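Long-range contacts in trans-4-hydroxy-L-proline dehydratase (Clostridioides difficile 70-100-2010, PDB 6VXC), which uses a glycyl radical to dehydrate trans-4-hydroxy-L-proline to (S)-1-pyrroline-5-carboxylate in the anaerobic breakdown of hydroxyproline: residues G167-F172 with G469-P474; Q571-G576 with K686-G691; L88-K93 with A279-W284; E240-M245 with L259-T264; I368-Q373 with A446-T451. All coordinates share one frame; numbering follows the deposited sequence.

Interaction 1 (G167-F172 with G469-P474); sequences GMFTEF and GYMNIP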
# COMPACT_ATOMS: atom_id res chain seq x y z
N GLY A 167 8.71 -18.31 6.74
CA GLY A 167 7.61 -17.41 7.02
C GLY A 167 7.78 -16.55 8.25
O GLY A 167 6.78 -16.07 8.78
N MET A 168 9.02 -16.32 8.71
CA MET A 168 9.25 -15.38 9.81
C MET A 168 9.00 -13.94 9.37
O MET A 168 8.66 -13.09 10.19
CB MET A 168 10.69 -15.50 10.35
CG MET A 168 11.08 -16.86 10.91
SD MET A 168 9.86 -17.51 12.10
CE MET A 168 9.77 -16.20 13.34
N PHE A 169 9.25 -13.64 8.10
CA PHE A 169 9.05 -12.28 7.61
C PHE A 169 8.99 -12.35 6.09
O PHE A 169 9.26 -13.40 5.49
CB PHE A 169 10.15 -11.33 8.11
CG PHE A 169 11.57 -11.75 7.77
CD1 PHE A 169 12.08 -11.58 6.48
CD2 PHE A 169 12.42 -12.25 8.75
CE1 PHE A 169 13.41 -11.93 6.17
CE2 PHE A 169 13.75 -12.61 8.45
CZ PHE A 169 14.24 -12.45 7.16
N THR A 170 8.62 -11.24 5.46
CA THR A 170 8.60 -11.15 4.01
C THR A 170 9.60 -10.09 3.57
O THR A 170 10.20 -9.40 4.39
CB THR A 170 7.20 -10.83 3.45
OG1 THR A 170 6.88 -9.47 3.74
CG2 THR A 170 6.11 -11.75 4.04
N GLU A 171 9.76 -9.94 2.26
CA GLU A 171 10.73 -9.02 1.66
C GLU A 171 10.07 -8.23 0.53
O GLU A 171 9.79 -8.78 -0.53
CB GLU A 171 11.95 -9.76 1.14
CG GLU A 171 12.90 -8.83 0.41
CD GLU A 171 13.18 -7.57 1.19
OE1 GLU A 171 13.56 -7.68 2.37
OE2 GLU A 171 13.03 -6.47 0.63
N PHE A 172 9.86 -6.93 0.76
CA PHE A 172 9.08 -6.14 -0.18
C PHE A 172 9.80 -5.89 -1.50
O PHE A 172 9.15 -5.71 -2.53
CB PHE A 172 8.70 -4.80 0.46
CG PHE A 172 7.28 -4.75 0.94
CD1 PHE A 172 6.71 -5.85 1.58
CD2 PHE A 172 6.49 -3.64 0.69
CE1 PHE A 172 5.39 -5.83 1.99
CE2 PHE A 172 5.17 -3.61 1.12
CZ PHE A 172 4.62 -4.72 1.76
N GLY A 469 8.83 -5.13 4.65
CA GLY A 469 8.22 -6.44 4.77
C GLY A 469 7.53 -6.62 6.11
O GLY A 469 7.81 -5.92 7.08
N TYR A 470 6.63 -7.60 6.16
CA TYR A 470 5.88 -7.95 7.37
C TYR A 470 6.73 -8.84 8.29
O TYR A 470 7.57 -9.61 7.83
CB TYR A 470 4.58 -8.69 7.01
CG TYR A 470 3.71 -7.89 6.08
CD1 TYR A 470 2.89 -6.88 6.55
CD2 TYR A 470 3.76 -8.12 4.72
CE1 TYR A 470 2.11 -6.12 5.67
CE2 TYR A 470 2.99 -7.37 3.83
CZ TYR A 470 2.17 -6.38 4.31
OH TYR A 470 1.41 -5.64 3.43
N MET A 471 6.49 -8.73 9.59
CA MET A 471 7.20 -9.48 10.62
C MET A 471 6.19 -10.33 11.38
O MET A 471 5.22 -9.79 11.93
CB MET A 471 7.95 -8.54 11.57
CG MET A 471 8.83 -9.25 12.61
SD MET A 471 10.17 -10.21 11.91
CE MET A 471 11.03 -8.98 10.93
N ASN A 472 6.43 -11.64 11.44
CA ASN A 472 5.49 -12.61 11.99
C ASN A 472 5.70 -12.68 13.51
O ASN A 472 6.39 -13.55 14.04
CB ASN A 472 5.71 -13.97 11.31
CG ASN A 472 4.59 -14.99 11.59
OD1 ASN A 472 3.81 -14.83 12.53
ND2 ASN A 472 4.55 -16.06 10.78
N ILE A 473 5.12 -11.71 14.23
CA ILE A 473 5.36 -11.63 15.67
C ILE A 473 4.87 -12.89 16.39
O ILE A 473 5.58 -13.39 17.27
CB ILE A 473 4.77 -10.34 16.25
CG1 ILE A 473 5.35 -9.15 15.50
CG2 ILE A 473 5.07 -10.23 17.72
CD1 ILE A 473 4.70 -7.86 15.87
N PRO A 474 3.69 -13.43 16.09
CA PRO A 474 3.27 -14.68 16.76
C PRO A 474 4.24 -15.83 16.55
O PRO A 474 4.47 -16.62 17.47
CB PRO A 474 1.90 -14.96 16.12
CG PRO A 474 1.39 -13.59 15.68
CD PRO A 474 2.64 -12.88 15.21
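N472 holds the turn at G167 and M168 twice, once with its side chain and once with its backbone. N472 ND2 gives a nearly straight hydrogen bond to G167 O (3.0 Å, N-H...O 167°), and this oxygen lies in the amide plane. CG stands opposite the backbone N (chi1 -168°), which brings the amide over to the turn. G167 itself ends helix 158-166 in a Schellman motif. N472 N binds M168 O at 2.9 Å. Beyond the single bridge between F169 and M471, T170 N donates to Y470 O (3.1 Å). Y470 N in turn donates to T170 OG1 (3.1 Å), which is also bonded to E353.

The closest side-chain packing is aromatic. The edge of F172 meets the face of Y470 in an offset edge-to-face pair, with F172 CE1 3.4 Å from Y470 CE2 and the planes at 68°. Packing between F169 and M471 is looser: they lie side by side and meet through F169 CB and M471 CE at 3.8 Å. No side faces solvent, since every touching residue is buried. The Y470 hydroxyl bonds to T665.

The Y470 side chain lies about 6 Å from that of C454, the probable radical cysteine, and about 4 Å from a bound glycerol. Backbone and side-chain hydrogen bonds thus join loop to strand, consistent with fixing Y470 beside the probable catalytic pocket.

Interaction 2 (Q571-G576 with K686-G691); sequences QGVGIG and KPVSEG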
# COMPACT_ATOMS: atom_id res chain seq x y z
N GLN A 571 6.68 -3.98 9.13
CA GLN A 571 5.26 -4.02 9.46
C GLN A 571 4.94 -5.15 10.44
O GLN A 571 5.06 -6.33 10.10
CB GLN A 571 4.44 -4.16 8.17
CG GLN A 571 4.76 -3.15 7.03
CD GLN A 571 5.73 -3.63 5.96
OE1 GLN A 571 6.91 -3.27 5.98
NE2 GLN A 571 5.26 -4.47 5.06
N GLY A 572 4.48 -4.78 11.63
CA GLY A 572 4.18 -5.79 12.65
C GLY A 572 2.83 -6.44 12.41
O GLY A 572 1.82 -5.76 12.26
N VAL A 573 2.81 -7.78 12.38
CA VAL A 573 1.58 -8.52 12.14
C VAL A 573 1.28 -9.38 13.36
O VAL A 573 2.17 -10.04 13.91
CB VAL A 573 1.67 -9.40 10.87
CG1 VAL A 573 0.38 -10.20 10.69
CG2 VAL A 573 1.93 -8.56 9.66
N GLY A 574 0.01 -9.39 13.75
CA GLY A 574 -0.49 -10.35 14.71
C GLY A 574 -0.47 -9.94 16.16
O GLY A 574 -0.42 -10.81 17.03
N ILE A 575 -0.56 -8.64 16.46
CA ILE A 575 -0.47 -8.19 17.84
C ILE A 575 -1.59 -8.81 18.69
O ILE A 575 -1.37 -9.15 19.86
CB ILE A 575 -0.43 -6.65 17.89
CG1 ILE A 575 -0.20 -6.12 19.32
CG2 ILE A 575 -1.68 -6.02 17.23
CD1 ILE A 575 1.15 -6.54 19.92
N GLY A 576 -2.79 -8.99 18.14
CA GLY A 576 -3.86 -9.62 18.90
C GLY A 576 -3.56 -11.07 19.24
O GLY A 576 -3.72 -11.51 20.39
N LYS A 686 -4.23 -21.86 11.14
CA LYS A 686 -5.25 -20.81 11.04
C LYS A 686 -4.59 -19.42 10.92
O LYS A 686 -3.48 -19.21 11.41
CB LYS A 686 -6.16 -20.81 12.26
CG LYS A 686 -6.94 -22.08 12.49
CD LYS A 686 -7.92 -22.35 11.37
CE LYS A 686 -9.09 -21.38 11.43
NZ LYS A 686 -10.33 -21.95 10.82
N PRO A 687 -5.26 -18.46 10.28
CA PRO A 687 -4.72 -17.09 10.23
C PRO A 687 -4.42 -16.52 11.61
O PRO A 687 -5.02 -16.89 12.62
CB PRO A 687 -5.83 -16.30 9.53
CG PRO A 687 -6.53 -17.32 8.67
CD PRO A 687 -6.47 -18.62 9.46
N VAL A 688 -3.46 -15.59 11.66
CA VAL A 688 -3.29 -14.77 12.86
C VAL A 688 -4.21 -13.55 12.75
O VAL A 688 -4.86 -13.35 11.72
CB VAL A 688 -1.81 -14.37 13.11
CG1 VAL A 688 -0.94 -15.61 13.32
CG2 VAL A 688 -1.23 -13.55 11.94
N SER A 689 -4.30 -12.76 13.81
CA SER A 689 -5.18 -11.61 13.81
C SER A 689 -4.71 -10.58 12.78
O SER A 689 -3.53 -10.49 12.48
CB SER A 689 -5.21 -10.96 15.20
OG SER A 689 -3.89 -10.65 15.65
N GLU A 690 -5.66 -9.80 12.26
CA GLU A 690 -5.41 -8.78 11.24
C GLU A 690 -5.29 -7.39 11.86
O GLU A 690 -6.05 -7.03 12.77
CB GLU A 690 -6.50 -8.80 10.15
CG GLU A 690 -7.90 -9.15 10.63
CD GLU A 690 -8.69 -8.02 11.28
OE1 GLU A 690 -8.35 -6.84 11.09
OE2 GLU A 690 -9.65 -8.34 12.01
N GLY A 691 -4.33 -6.61 11.37
CA GLY A 691 -4.07 -5.27 11.89
C GLY A 691 -3.85 -5.30 13.39
O GLY A 691 -3.21 -6.21 13.91
O HOH W 1 -0.19 -6.36 14.52
O HOH W 2 -1.97 -8.20 12.32
O HOH W 3 -4.30 -7.94 15.81
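The backbones of V573-G576 and V688-G691 run at 99° to each other and come nearest at G574 and S689, whose CA atoms are 4.9 Å apart. The side chains add a small apolar contact. V573 CG1 meets V688 CG2 at 3.9 Å, and the two valines cross at about a right angle. I575 CG2 packs on G691 O at 3.7 Å. S689 points its CB at the start of helix 575-591. Its OG sits between the backbone N and the carbonyl carbon (chi1 54°), where it can reach water 3.

Three waters carry most of the polar contact. G574 N donates to water 2 (2.7 Å), I575 N to water 1 (3.0 Å) and G576 N to water 3 (3.0 Å). S689 OG also donates to water 3, at 2.7 Å. That water gives a proton back to G691 O (2.8 Å), and waters 1 and 2 lie close to the same oxygen. G574 is the N-cap, and the first amides of the helix, I575 N and G576 N, are met by water. S689 N is held by T577.

Strand 565-573 passes through G574 into helix 575-591, a strand-to-helix step of the alpha/beta barrel fold of glycyl radical enzymes. Here that step meets the loop between helices 667-673 and 703-711.

Interaction 3 (L88-K93 with A279-W284); sequences LIVGEK and AIQMYW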
# COMPACT_ATOMS: atom_id res chain seq x y z
N LEU A 88 -11.83 11.59 -21.60
CA LEU A 88 -11.37 12.96 -21.45
C LEU A 88 -9.97 13.04 -20.87
O LEU A 88 -9.24 13.99 -21.18
CB LEU A 88 -12.34 13.75 -20.55
CG LEU A 88 -13.76 14.03 -21.06
CD1 LEU A 88 -14.62 14.71 -19.99
CD2 LEU A 88 -13.73 14.90 -22.31
N ILE A 89 -9.58 12.07 -20.04
CA ILE A 89 -8.22 11.92 -19.52
C ILE A 89 -7.60 10.70 -20.19
O ILE A 89 -8.20 9.63 -20.17
CB ILE A 89 -8.22 11.75 -17.99
CG1 ILE A 89 -8.91 12.93 -17.32
CG2 ILE A 89 -6.78 11.56 -17.44
CD1 ILE A 89 -8.25 14.26 -17.59
N VAL A 90 -6.38 10.84 -20.71
CA VAL A 90 -5.76 9.79 -21.51
C VAL A 90 -4.46 9.32 -20.86
O VAL A 90 -3.79 10.05 -20.12
CB VAL A 90 -5.48 10.23 -22.97
CG1 VAL A 90 -6.78 10.63 -23.67
CG2 VAL A 90 -4.45 11.35 -22.98
N GLY A 91 -4.10 8.07 -21.16
CA GLY A 91 -2.91 7.43 -20.65
C GLY A 91 -3.19 6.06 -20.04
O GLY A 91 -4.06 5.93 -19.17
N GLU A 92 -2.48 5.04 -20.52
CA GLU A 92 -2.57 3.68 -20.00
C GLU A 92 -1.15 3.17 -19.74
O GLU A 92 -0.23 3.48 -20.51
CB GLU A 92 -3.29 2.74 -20.98
CG GLU A 92 -4.79 3.01 -21.21
CD GLU A 92 -5.69 2.52 -20.06
OE1 GLU A 92 -5.24 1.64 -19.28
OE2 GLU A 92 -6.84 3.01 -19.94
N LYS A 93 -0.96 2.41 -18.66
CA LYS A 93 0.34 1.82 -18.41
C LYS A 93 0.70 0.81 -19.50
O LYS A 93 1.82 0.84 -20.03
CB LYS A 93 0.38 1.14 -17.04
CG LYS A 93 0.38 2.09 -15.85
CD LYS A 93 0.32 1.33 -14.51
CE LYS A 93 1.61 0.54 -14.25
NZ LYS A 93 1.48 -0.42 -13.12
N ALA A 279 -4.94 20.08 -14.74
CA ALA A 279 -4.34 19.59 -13.50
C ALA A 279 -4.53 18.09 -13.34
O ALA A 279 -3.62 17.38 -12.92
CB ALA A 279 -4.92 20.34 -12.30
N ILE A 280 -5.72 17.59 -13.70
CA ILE A 280 -5.96 16.16 -13.60
C ILE A 280 -5.14 15.40 -14.63
O ILE A 280 -4.57 14.34 -14.33
CB ILE A 280 -7.47 15.86 -13.71
CG1 ILE A 280 -8.22 16.38 -12.48
CG2 ILE A 280 -7.71 14.37 -13.97
CD1 ILE A 280 -9.72 16.29 -12.59
N GLN A 281 -5.08 15.91 -15.86
CA GLN A 281 -4.29 15.23 -16.89
C GLN A 281 -2.81 15.26 -16.56
O GLN A 281 -2.10 14.27 -16.79
CB GLN A 281 -4.56 15.87 -18.26
CG GLN A 281 -3.79 15.23 -19.43
CD GLN A 281 -4.22 13.79 -19.73
OE1 GLN A 281 -5.27 13.57 -20.31
NE2 GLN A 281 -3.38 12.81 -19.36
N MET A 282 -2.31 16.37 -16.00
CA MET A 282 -0.92 16.41 -15.55
C MET A 282 -0.66 15.33 -14.49
O MET A 282 0.31 14.57 -14.60
CB MET A 282 -0.57 17.80 -15.00
CG MET A 282 0.77 17.91 -14.23
SD MET A 282 2.26 17.72 -15.26
CE MET A 282 2.62 19.44 -15.58
N TYR A 283 -1.52 15.24 -13.48
CA TYR A 283 -1.32 14.20 -12.48
C TYR A 283 -1.28 12.82 -13.14
O TYR A 283 -0.40 12.01 -12.83
CB TYR A 283 -2.40 14.20 -11.39
CG TYR A 283 -2.22 12.91 -10.62
CD1 TYR A 283 -1.21 12.79 -9.68
CD2 TYR A 283 -2.93 11.78 -10.96
CE1 TYR A 283 -0.98 11.60 -9.04
CE2 TYR A 283 -2.70 10.57 -10.33
CZ TYR A 283 -1.71 10.49 -9.38
OH TYR A 283 -1.48 9.31 -8.76
N TRP A 284 -2.22 12.54 -14.05
CA TRP A 284 -2.31 11.19 -14.59
C TRP A 284 -1.11 10.84 -15.46
O TRP A 284 -0.66 9.69 -15.45
CB TRP A 284 -3.62 10.99 -15.37
CG TRP A 284 -3.75 9.53 -15.71
CD1 TRP A 284 -3.72 8.96 -16.95
CD2 TRP A 284 -3.86 8.45 -14.77
NE1 TRP A 284 -3.82 7.60 -16.85
CE2 TRP A 284 -3.92 7.25 -15.52
CE3 TRP A 284 -3.93 8.37 -13.38
CZ2 TRP A 284 -4.02 6.00 -14.92
CZ3 TRP A 284 -4.05 7.12 -12.78
CH2 TRP A 284 -4.09 5.95 -13.56
O HOH W 4 -6.77 15.34 -21.77
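Q281 OE1 is gripped by two donors: V90 N at 3.0 Å and water 4 at 2.7 Å. The same water donates to L88 O. Q281 NE2 completes a two-point pairing by donating to V90 O at 2.9 Å. A side-chain amide on helix 276-293 thus pairs with the extended backbone at V90 much as a neighbouring strand would. Both bonds lie in the carbonyl plane of their acceptor, on a lone pair, and V90 O is in the amide plane of Q281. The two in-plane bonds fix the rotation of the amide, which meets V90 edge-on. CG opposite the backbone N (chi1 -180°) and a bend at chi2 (66°) carry the amide there.

I89 packs along the helix. Its CD1 meets I280 CG2 at 3.7 Å, the two side chains crossing at about a right angle. Its CG2 packs on W284 CB at 3.8 Å. The contact is wholly buried and far from the probable active site. It joins the loop after helix 64-78 to the helix, and H287 and F338 pack on the W284 ring.

V90 O also lies at the W284 ring edge, 3.4 Å from CD1. W284 NE1 donates to G91 O at 2.9 Å, nearly straight (171°), with the oxygen in the ring plane but the donor above the carbonyl plane.

Interaction 4 (E240-M245 with L259-T264); sequences EKARQM and LLIAET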
# COMPACT_ATOMS: atom_id res chain seq x y z
N GLU A 240 -0.36 14.71 -30.75
CA GLU A 240 -0.35 14.23 -32.13
C GLU A 240 -1.35 13.09 -32.32
O GLU A 240 -2.13 13.09 -33.28
CB GLU A 240 1.05 13.76 -32.52
CG GLU A 240 2.04 14.88 -32.85
CD GLU A 240 3.49 14.38 -32.91
OE1 GLU A 240 3.70 13.15 -33.05
OE2 GLU A 240 4.42 15.22 -32.80
N LYS A 241 -1.30 12.09 -31.45
CA LYS A 241 -2.23 10.97 -31.54
C LYS A 241 -3.67 11.47 -31.55
O LYS A 241 -4.49 11.04 -32.37
CB LYS A 241 -2.02 10.01 -30.38
CG LYS A 241 -2.99 8.84 -30.28
CD LYS A 241 -2.66 7.73 -31.25
CE LYS A 241 -3.50 6.49 -30.94
NZ LYS A 241 -3.30 5.40 -31.94
N ALA A 242 -3.98 12.41 -30.66
CA ALA A 242 -5.35 12.91 -30.58
C ALA A 242 -5.76 13.60 -31.88
O ALA A 242 -6.87 13.36 -32.38
CB ALA A 242 -5.49 13.86 -29.39
N ARG A 243 -4.88 14.43 -32.45
CA ARG A 243 -5.22 15.16 -33.68
C ARG A 243 -5.32 14.23 -34.88
O ARG A 243 -6.17 14.42 -35.75
CB ARG A 243 -4.19 16.25 -33.96
CG ARG A 243 -4.22 17.33 -32.94
CD ARG A 243 -3.35 18.50 -33.31
NE ARG A 243 -3.74 19.63 -32.47
CZ ARG A 243 -3.05 20.06 -31.42
NH1 ARG A 243 -1.91 19.48 -31.08
NH2 ARG A 243 -3.52 21.09 -30.72
N GLN A 244 -4.44 13.23 -34.95
CA GLN A 244 -4.52 12.25 -36.02
C GLN A 244 -5.84 11.48 -35.95
O GLN A 244 -6.44 11.19 -36.99
CB GLN A 244 -3.30 11.34 -35.93
CG GLN A 244 -3.46 9.93 -36.43
CD GLN A 244 -2.26 9.07 -36.02
OE1 GLN A 244 -1.11 9.44 -36.28
NE2 GLN A 244 -2.53 7.95 -35.35
N MET A 245 -6.32 11.18 -34.74
CA MET A 245 -7.62 10.55 -34.58
C MET A 245 -8.76 11.52 -34.89
O MET A 245 -9.82 11.09 -35.35
CB MET A 245 -7.78 9.98 -33.17
CG MET A 245 -6.93 8.76 -32.90
SD MET A 245 -7.10 8.20 -31.20
CE MET A 245 -8.77 7.58 -31.20
N LEU A 259 -10.09 16.95 -29.95
CA LEU A 259 -9.41 18.24 -30.05
C LEU A 259 -9.16 18.83 -28.67
O LEU A 259 -8.14 19.48 -28.44
CB LEU A 259 -10.25 19.20 -30.90
CG LEU A 259 -10.32 18.88 -32.40
CD1 LEU A 259 -11.17 19.91 -33.16
CD2 LEU A 259 -8.95 18.76 -33.03
N LEU A 260 -10.08 18.59 -27.72
CA LEU A 260 -9.84 19.03 -26.36
C LEU A 260 -8.67 18.28 -25.73
O LEU A 260 -7.85 18.88 -25.03
CB LEU A 260 -11.10 18.86 -25.52
CG LEU A 260 -10.95 19.15 -24.03
CD1 LEU A 260 -10.45 20.57 -23.78
CD2 LEU A 260 -12.29 18.93 -23.36
N ILE A 261 -8.58 16.98 -25.98
CA ILE A 261 -7.45 16.20 -25.48
C ILE A 261 -6.14 16.78 -26.00
O ILE A 261 -5.20 17.04 -25.24
CB ILE A 261 -7.59 14.72 -25.86
CG1 ILE A 261 -8.77 14.10 -25.10
CG2 ILE A 261 -6.31 13.96 -25.54
CD1 ILE A 261 -9.12 12.71 -25.59
N ALA A 262 -6.08 17.03 -27.31
CA ALA A 262 -4.87 17.56 -27.92
C ALA A 262 -4.49 18.90 -27.31
O ALA A 262 -3.32 19.12 -26.98
CB ALA A 262 -5.05 17.67 -29.43
N GLU A 263 -5.46 19.80 -27.13
CA GLU A 263 -5.18 21.09 -26.48
C GLU A 263 -4.66 20.92 -25.06
O GLU A 263 -3.81 21.70 -24.60
CB GLU A 263 -6.45 21.96 -26.43
CG GLU A 263 -6.84 22.64 -27.73
CD GLU A 263 -8.30 23.12 -27.71
OE1 GLU A 263 -8.86 23.34 -28.81
OE2 GLU A 263 -8.87 23.31 -26.61
N THR A 264 -5.20 19.96 -24.32
CA THR A 264 -4.74 19.74 -22.96
C THR A 264 -3.29 19.26 -22.96
O THR A 264 -2.47 19.74 -22.17
CB THR A 264 -5.67 18.75 -22.27
OG1 THR A 264 -7.01 19.26 -22.32
CG2 THR A 264 -5.27 18.49 -20.82
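R243 lies across A262 in an antiparallel pair of helices. Helix 214-248 packs against helix 252-267, which follows it in the chain, and together they form a helical hairpin. The axes of 240-245 and 259-264 come within 8.0 Å, with their directions 159° apart.

R243 CB is 4.8 Å from A262 CB. From there CG turns to the side opposite the carbonyl carbon (chi1 -67°) and meets A262 CB at 3.6 Å. The chain then runs extended from CG to NE. CD passes the same methyl more distantly, and NE approaches it to 3.8 Å. CZ is 3.7 Å from A262 CB, which sits under the centre of one guanidinium face. The arginine therefore covers the alanine along most of its length. At the tip NH2 forms a salt bridge with D266, further along the same helix as A262. This partner probably fixes where the flat group rests. E263 may add a weak attraction, its OE1 6.1 Å from R243 NH2.

The inner side of the pair is built from small groups. A242 and A262 point at each other, and their CA atoms are 5.4 Å apart. Their methyls leave little bulk between the helices, so these can lie close. I83 also packs on A242, from a neighbouring loop. I261 also reaches A242, its CG2 3.9 Å from A242 CB.

Interaction 5 (I368-Q373 with A446-T451); sequences INPDGQ and ARLGGT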
# COMPACT_ATOMS: atom_id res chain seq x y z
N ILE A 368 -6.98 18.76 6.68
CA ILE A 368 -6.66 20.17 6.90
C ILE A 368 -5.94 20.71 5.68
O ILE A 368 -5.32 19.96 4.92
CB ILE A 368 -5.82 20.38 8.17
CG1 ILE A 368 -4.54 19.53 8.12
CG2 ILE A 368 -6.61 20.02 9.42
CD1 ILE A 368 -3.73 19.66 9.33
N ASN A 369 -6.03 22.02 5.49
CA ASN A 369 -5.33 22.68 4.40
C ASN A 369 -3.89 22.98 4.80
O ASN A 369 -3.49 22.75 5.94
CB ASN A 369 -6.10 23.92 3.95
CG ASN A 369 -6.24 24.98 5.03
OD1 ASN A 369 -5.43 25.09 5.94
ND2 ASN A 369 -7.28 25.80 4.91
N PRO A 370 -3.08 23.47 3.86
CA PRO A 370 -1.68 23.73 4.19
C PRO A 370 -1.49 24.70 5.34
O PRO A 370 -0.43 24.67 5.97
CB PRO A 370 -1.11 24.27 2.87
CG PRO A 370 -1.94 23.60 1.84
CD PRO A 370 -3.33 23.58 2.41
N ASP A 371 -2.48 25.54 5.66
CA ASP A 371 -2.39 26.42 6.82
C ASP A 371 -2.80 25.73 8.11
O ASP A 371 -2.67 26.34 9.18
CB ASP A 371 -3.27 27.66 6.61
CG ASP A 371 -2.72 28.60 5.54
OD1 ASP A 371 -1.49 28.67 5.39
OD2 ASP A 371 -3.52 29.27 4.86
N GLY A 372 -3.26 24.49 8.07
CA GLY A 372 -3.65 23.79 9.27
C GLY A 372 -5.10 23.93 9.71
O GLY A 372 -5.44 23.48 10.81
N GLN A 373 -5.95 24.57 8.92
CA GLN A 373 -7.36 24.72 9.25
C GLN A 373 -8.20 23.74 8.42
O GLN A 373 -7.71 23.11 7.48
CB GLN A 373 -7.79 26.18 9.04
CG GLN A 373 -7.08 27.17 10.00
CD GLN A 373 -7.37 26.89 11.51
OE1 GLN A 373 -8.46 26.44 11.87
NE2 GLN A 373 -6.38 27.13 12.36
N ALA A 446 4.27 18.75 8.04
CA ALA A 446 3.31 17.75 8.48
C ALA A 446 1.90 18.06 8.00
O ALA A 446 1.13 17.14 7.69
CB ALA A 446 3.33 17.63 10.00
N ARG A 447 1.54 19.35 7.91
CA ARG A 447 0.22 19.75 7.43
C ARG A 447 -0.02 19.36 5.98
O ARG A 447 -1.17 19.40 5.53
CB ARG A 447 0.05 21.26 7.61
CG ARG A 447 -0.11 21.70 9.06
CD ARG A 447 0.07 23.21 9.21
NE ARG A 447 -0.20 23.65 10.58
CZ ARG A 447 0.29 24.77 11.12
NH1 ARG A 447 -0.03 25.07 12.37
NH2 ARG A 447 1.07 25.57 10.42
N LEU A 448 1.02 18.99 5.24
CA LEU A 448 0.84 18.53 3.87
C LEU A 448 0.72 17.02 3.79
O LEU A 448 0.54 16.48 2.70
CB LEU A 448 2.02 19.01 3.00
CG LEU A 448 2.28 20.53 3.02
CD1 LEU A 448 3.56 20.95 2.25
CD2 LEU A 448 1.08 21.30 2.50
N GLY A 449 0.77 16.32 4.93
CA GLY A 449 0.89 14.88 4.95
C GLY A 449 -0.44 14.14 5.07
O GLY A 449 -1.53 14.71 5.10
N GLY A 450 -0.31 12.83 5.16
CA GLY A 450 -1.48 11.97 5.22
C GLY A 450 -1.04 10.53 5.27
O GLY A 450 0.07 10.22 5.71
N THR A 451 -1.95 9.65 4.88
CA THR A 451 -1.67 8.22 4.81
C THR A 451 -1.75 7.78 3.36
O THR A 451 -2.52 8.33 2.57
CB THR A 451 -2.66 7.40 5.65
OG1 THR A 451 -4.01 7.64 5.21
CG2 THR A 451 -2.53 7.73 7.15
O HOH W 5 -2.92 20.19 3.43
O HOH W 6 1.55 26.02 7.83
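Two type I beta turns, N369-G372 and A446-G449, pack against each other here. The first is in the loop after strand 362-366, and the second leads into strand 450-452. R447 carries most of the contact. Its CB points at the other turn, and its chain runs extended from CG to NE along the backbone of 370-372. R447 CD is 3.6 Å from P370 O, and R447 NE is 3.7 Å from G372 CA. The flat guanidinium group lies with one face over D371 O, which stands 3.8 Å above the plane near its centre. I368 CD1 meets R447 CG at 4.2 Å, and the two side chains cross at about a right angle. P370 CB packs on L448 CD2 at 3.7 Å, in a similar crossing.

No direct hydrogen bond joins the two turns. Water 6 links them instead. It accepts from R447 NH2 at 2.7 Å, in the guanidinium plane, and donates to P370 O at 3.0 Å. Water 5 lies between I368 O and R447 O. G372 N donates to N369 O within the first turn. N369 OD1 takes Q373 N just past it at 3.1 Å, the donor above the plane of the side-chain carbonyl. The contact is partly open to solvent, mainly at P370 and D371.

Around it, I368 rests on helix 429-438, and N369 and P370 touch Q307 of helix 305-318. R304 bonds to I368 O. G449 O accepts from Q400 of strand 396-401, and T451 N donates to N364 of the neighbouring strand 362-366.

How the interactions relate
Interactions 1 and 2 form one unit near the probable active site. Their centres are 11 Å apart, and strands 463-472 and 565-573 are neighbours in a parallel sheet. M471 N probably bonds to Q571 O at 2.8 Å, and G469 N to Q571 OE1 at 3.0 Å. Interaction 2 is a little further from C454, the probable radical cysteine, with G691 about 9 Å from its side chain. Interactions 3 and 4 form a second unit across the chain's centre from the first. Their centres are 13 Å apart, and V90 CG1 packs on I261 CD1 at 3.7 Å. Interaction 5 touches neither unit: its centre is 25 Å from that of interaction 3 and 31 Å from that of interaction 2.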